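Local coordinates for structural polyprotein, VP1 (Israeli acute paralysis virus, PDB 5CDD), which probably serves as a structural building block of the virus capsid, being the VP1 portion of a longer structural polyprotein, at residues Y88-N98 with P139-F147. Residues are numbered along the deposited sequence; the frame is centred on the assembly and turned at random.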
loop_
_atom_site.group_PDB
_atom_site.type_symbol
_atom_site.label_atom_id
_atom_site.label_comp_id
_atom_site.label_asym_id
_atom_site.label_seq_id
_atom_site.Cartn_x
_atom_site.Cartn_y
_atom_site.Cartn_z
ATOM N N TYR A 88 35.693 -22.580 -14.639
ATOM C CA TYR A 88 34.446 -22.463 -13.893
ATOM C C TYR A 88 34.598 -21.292 -12.929
ATOM O O TYR A 88 35.704 -20.794 -12.717
ATOM C CB TYR A 88 34.119 -23.760 -13.139
ATOM C CG TYR A 88 34.928 -24.031 -11.890
ATOM C CD1 TYR A 88 34.688 -23.328 -10.709
ATOM C CD2 TYR A 88 35.908 -25.019 -11.878
ATOM C CE1 TYR A 88 35.402 -23.609 -9.546
ATOM C CE2 TYR A 88 36.628 -25.307 -10.723
ATOM C CZ TYR A 88 36.370 -24.601 -9.561
ATOM O OH TYR A 88 37.080 -24.894 -8.417
ATOM N N ARG A 89 33.491 -20.852 -12.346
ATOM C CA ARG A 89 33.532 -19.717 -11.440
ATOM C C ARG A 89 32.221 -19.591 -10.680
ATOM O O ARG A 89 31.147 -19.704 -11.263
ATOM C CB ARG A 89 33.805 -18.457 -12.259
ATOM C CG ARG A 89 33.763 -17.165 -11.496
ATOM C CD ARG A 89 32.455 -16.432 -11.715
ATOM N NE ARG A 89 32.590 -15.035 -11.321
ATOM C CZ ARG A 89 31.609 -14.144 -11.375
ATOM N NH1 ARG A 89 30.407 -14.503 -11.805
ATOM N NH2 ARG A 89 31.837 -12.890 -11.009
ATOM N N GLY A 90 32.312 -19.362 -9.374
ATOM C CA GLY A 90 31.113 -19.233 -8.565
ATOM C C GLY A 90 30.966 -20.355 -7.555
ATOM O O GLY A 90 31.712 -21.335 -7.588
ATOM N N GLY A 91 29.993 -20.212 -6.660
ATOM C CA GLY A 91 29.759 -21.211 -5.631
ATOM C C GLY A 91 29.021 -22.454 -6.091
ATOM O O GLY A 91 28.724 -22.612 -7.277
ATOM N N ARG A 92 28.719 -23.335 -5.141
ATOM C CA ARG A 92 28.029 -24.590 -5.424
ATOM C C ARG A 92 27.001 -24.930 -4.343
ATOM O O ARG A 92 27.139 -24.524 -3.192
ATOM C CB ARG A 92 29.055 -25.720 -5.528
ATOM C CG ARG A 92 30.081 -25.522 -6.633
ATOM C CD ARG A 92 31.402 -26.174 -6.275
ATOM N NE ARG A 92 32.409 -26.003 -7.320
ATOM C CZ ARG A 92 32.415 -26.667 -8.473
ATOM N NH1 ARG A 92 31.466 -27.557 -8.735
ATOM N NH2 ARG A 92 33.374 -26.447 -9.362
ATOM N N ARG A 93 25.972 -25.679 -4.725
ATOM C CA ARG A 93 24.921 -26.083 -3.797
ATOM C C ARG A 93 24.761 -27.596 -3.784
ATOM O O ARG A 93 24.917 -28.255 -4.813
ATOM C CB ARG A 93 23.588 -25.437 -4.188
ATOM C CG ARG A 93 23.520 -23.949 -3.909
ATOM C CD ARG A 93 22.282 -23.321 -4.520
ATOM N NE ARG A 93 22.151 -21.918 -4.139
ATOM C CZ ARG A 93 21.301 -21.068 -4.706
ATOM N NH1 ARG A 93 20.507 -21.480 -5.681
ATOM N NH2 ARG A 93 21.245 -19.808 -4.297
ATOM N N TYR A 94 24.454 -28.141 -2.610
ATOM C CA TYR A 94 24.264 -29.579 -2.457
ATOM C C TYR A 94 23.037 -29.887 -1.609
ATOM O O TYR A 94 22.692 -29.134 -0.699
ATOM C CB TYR A 94 25.482 -30.229 -1.789
ATOM C CG TYR A 94 26.790 -30.058 -2.525
ATOM C CD1 TYR A 94 27.578 -28.924 -2.337
ATOM C CD2 TYR A 94 27.247 -31.039 -3.405
ATOM C CE1 TYR A 94 28.794 -28.771 -3.007
ATOM C CE2 TYR A 94 28.457 -30.897 -4.080
ATOM C CZ TYR A 94 29.226 -29.762 -3.876
ATOM O OH TYR A 94 30.425 -29.621 -4.541
ATOM N N LYS A 95 22.378 -30.996 -1.919
ATOM C CA LYS A 95 21.214 -31.435 -1.163
ATOM C C LYS A 95 21.384 -32.920 -0.884
ATOM O O LYS A 95 21.573 -33.716 -1.806
ATOM C CB LYS A 95 19.916 -31.202 -1.944
ATOM C CG LYS A 95 19.604 -29.745 -2.222
ATOM C CD LYS A 95 18.146 -29.561 -2.622
ATOM C CE LYS A 95 17.892 -28.156 -3.150
ATOM N NZ LYS A 95 18.390 -27.101 -2.222
ATOM N N PHE A 96 21.336 -33.288 0.390
ATOM C CA PHE A 96 21.484 -34.683 0.774
ATOM C C PHE A 96 20.169 -35.220 1.316
ATOM O O PHE A 96 19.737 -34.840 2.405
ATOM C CB PHE A 96 22.581 -34.833 1.832
ATOM C CG PHE A 96 23.891 -34.208 1.442
ATOM C CD1 PHE A 96 24.096 -32.839 1.590
ATOM C CD2 PHE A 96 24.916 -34.986 0.910
ATOM C CE1 PHE A 96 25.306 -32.249 1.215
ATOM C CE2 PHE A 96 26.130 -34.408 0.528
ATOM C CZ PHE A 96 26.325 -33.035 0.682
ATOM N N PHE A 97 19.527 -36.093 0.547
ATOM C CA PHE A 97 18.267 -36.688 0.966
ATOM C C PHE A 97 18.568 -37.972 1.727
ATOM O O PHE A 97 18.944 -38.984 1.139
ATOM C CB PHE A 97 17.385 -36.999 -0.244
ATOM C CG PHE A 97 17.087 -35.805 -1.104
ATOM C CD1 PHE A 97 18.046 -35.302 -1.978
ATOM C CD2 PHE A 97 15.846 -35.178 -1.039
ATOM C CE1 PHE A 97 17.772 -34.193 -2.780
ATOM C CE2 PHE A 97 15.564 -34.069 -1.835
ATOM C CZ PHE A 97 16.528 -33.576 -2.707
ATOM N N ASN A 98 18.405 -37.917 3.042
ATOM C CA ASN A 98 18.664 -39.059 3.905
ATOM C C ASN A 98 17.822 -40.280 3.549
ATOM O O ASN A 98 16.626 -40.166 3.282
ATOM C CB ASN A 98 18.400 -38.668 5.360
ATOM C CG ASN A 98 18.501 -39.842 6.305
ATOM O OD1 ASN A 98 19.569 -40.437 6.463
ATOM N ND2 ASN A 98 17.385 -40.189 6.938
ATOM N N PRO A 139 14.724 -34.598 6.567
ATOM C CA PRO A 139 15.422 -35.543 5.689
ATOM C C PRO A 139 16.383 -34.917 4.687
ATOM O O PRO A 139 17.298 -35.586 4.204
ATOM C CB PRO A 139 14.278 -36.263 4.981
ATOM C CG PRO A 139 13.159 -36.188 5.965
ATOM C CD PRO A 139 13.266 -34.774 6.454
ATOM N N VAL A 140 16.181 -33.642 4.372
ATOM C CA VAL A 140 17.022 -32.957 3.394
ATOM C C VAL A 140 17.984 -31.930 3.987
ATOM O O VAL A 140 17.568 -30.976 4.645
ATOM C CB VAL A 140 16.155 -32.250 2.328
ATOM C CG1 VAL A 140 17.033 -31.732 1.199
ATOM C CG2 VAL A 140 15.103 -33.209 1.797
ATOM N N HIS A 141 19.273 -32.132 3.734
ATOM C CA HIS A 141 20.314 -31.233 4.219
ATOM C C HIS A 141 20.777 -30.382 3.042
ATOM O O HIS A 141 21.512 -30.852 2.171
ATOM C CB HIS A 141 21.478 -32.052 4.791
ATOM C CG HIS A 141 22.527 -31.235 5.481
ATOM N ND1 HIS A 141 23.551 -30.609 4.803
ATOM C CD2 HIS A 141 22.716 -30.952 6.791
ATOM C CE1 HIS A 141 24.328 -29.979 5.667
ATOM N NE2 HIS A 141 23.844 -30.172 6.880
ATOM N N GLU A 142 20.325 -29.132 3.017
ATOM C CA GLU A 142 20.662 -28.198 1.947
ATOM C C GLU A 142 21.705 -27.180 2.398
ATOM O O GLU A 142 21.495 -26.449 3.365
ATOM C CB GLU A 142 19.389 -27.483 1.486
ATOM C CG GLU A 142 18.375 -28.409 0.830
ATOM C CD GLU A 142 16.989 -27.798 0.736
ATOM O OE1 GLU A 142 16.246 -27.859 1.737
ATOM O OE2 GLU A 142 16.644 -27.251 -0.334
ATOM N N VAL A 143 22.826 -27.128 1.686
ATOM C CA VAL A 143 23.907 -26.213 2.032
ATOM C C VAL A 143 24.569 -25.611 0.787
ATOM O O VAL A 143 24.602 -26.234 -0.275
ATOM C CB VAL A 143 24.974 -26.942 2.892
ATOM C CG1 VAL A 143 25.586 -28.086 2.101
ATOM C CG2 VAL A 143 26.041 -25.967 3.350
ATOM N N GLU A 144 25.093 -24.397 0.925
ATOM C CA GLU A 144 25.740 -23.714 -0.189
ATOM C C GLU A 144 27.178 -23.328 0.136
ATOM O O GLU A 144 27.475 -22.875 1.241
ATOM C CB GLU A 144 24.964 -22.453 -0.556
ATOM C CG GLU A 144 25.489 -21.747 -1.789
ATOM C CD GLU A 144 24.848 -20.392 -1.993
ATOM O OE1 GLU A 144 23.611 -20.290 -1.842
ATOM O OE2 GLU A 144 25.579 -19.432 -2.312
ATOM N N VAL A 145 28.062 -23.503 -0.839
ATOM C CA VAL A 145 29.470 -23.170 -0.674
ATOM C C VAL A 145 29.789 -21.915 -1.479
ATOM O O VAL A 145 29.750 -21.929 -2.708
ATOM C CB VAL A 145 30.370 -24.319 -1.167
ATOM C CG1 VAL A 145 31.831 -23.938 -1.020
ATOM C CG2 VAL A 145 30.069 -25.583 -0.384
ATOM N N PRO A 146 30.100 -20.804 -0.793
ATOM C CA PRO A 146 30.423 -19.549 -1.477
ATOM C C PRO A 146 31.682 -19.713 -2.317
ATOM O O PRO A 146 32.408 -20.696 -2.168
ATOM C CB PRO A 146 30.639 -18.570 -0.326
ATOM C CG PRO A 146 29.803 -19.135 0.772
ATOM C CD PRO A 146 30.088 -20.608 0.665
ATOM N N PHE A 147 31.945 -18.755 -3.198
ATOM C CA PHE A 147 33.144 -18.827 -4.015
ATOM C C PHE A 147 34.246 -17.993 -3.381
ATOM O O PHE A 147 34.437 -16.828 -3.730
ATOM C CB PHE A 147 32.878 -18.328 -5.437
ATOM C CG PHE A 147 34.052 -18.504 -6.371
ATOM C CD1 PHE A 147 34.560 -19.774 -6.643
ATOM C CD2 PHE A 147 34.645 -17.404 -6.985
ATOM C CE1 PHE A 147 35.640 -19.946 -7.514
ATOM C CE2 PHE A 147 35.725 -17.567 -7.857
ATOM C CZ PHE A 147 36.222 -18.841 -8.122
#
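P139 O accepts a hydrogen bond from N98 N, and from there strand 140-145 runs antiparallel to strand 92-98 in one sheet of the jelly-roll fold of this capsid protein. V140 lies alongside F97 and sets CG1 over one face of the ring, a CH-pi contact, while V140 CG2 lies 3.5 Å from F97 CD2. H141 and F96 form a hydrogen-bonded pair; the two side chains lie side by side, pointing the same way, with ring planes 65° apart, on the face turned to strands 110-116 and 166-172. On the other face, E142 offers the anti lone pair of OE2 to K95 NZ at 2.6 Å, a salt bridge; NZ makes a second one to D27 of a neighbouring polyprotein chain. V143 brings CG1 to the ring edge of F96. E144 lies beside R93, whose NE reaches E144 OE1 in the guanidinium plane but from above the carboxylate, at 3.2 Å; E144 OE2 forms a salt bridge with R4 of a further polyprotein chain, and R93 NH1 a hydrogen bond with S1 there. V145 N is hydrogen-bonded to R92 O. Past P146, chi1 of -174° sets F147 CG opposite the backbone N, and the ring lies with one face against G90 N, offset toward the rim, with F147 CD1 3.4 Å from G90 O.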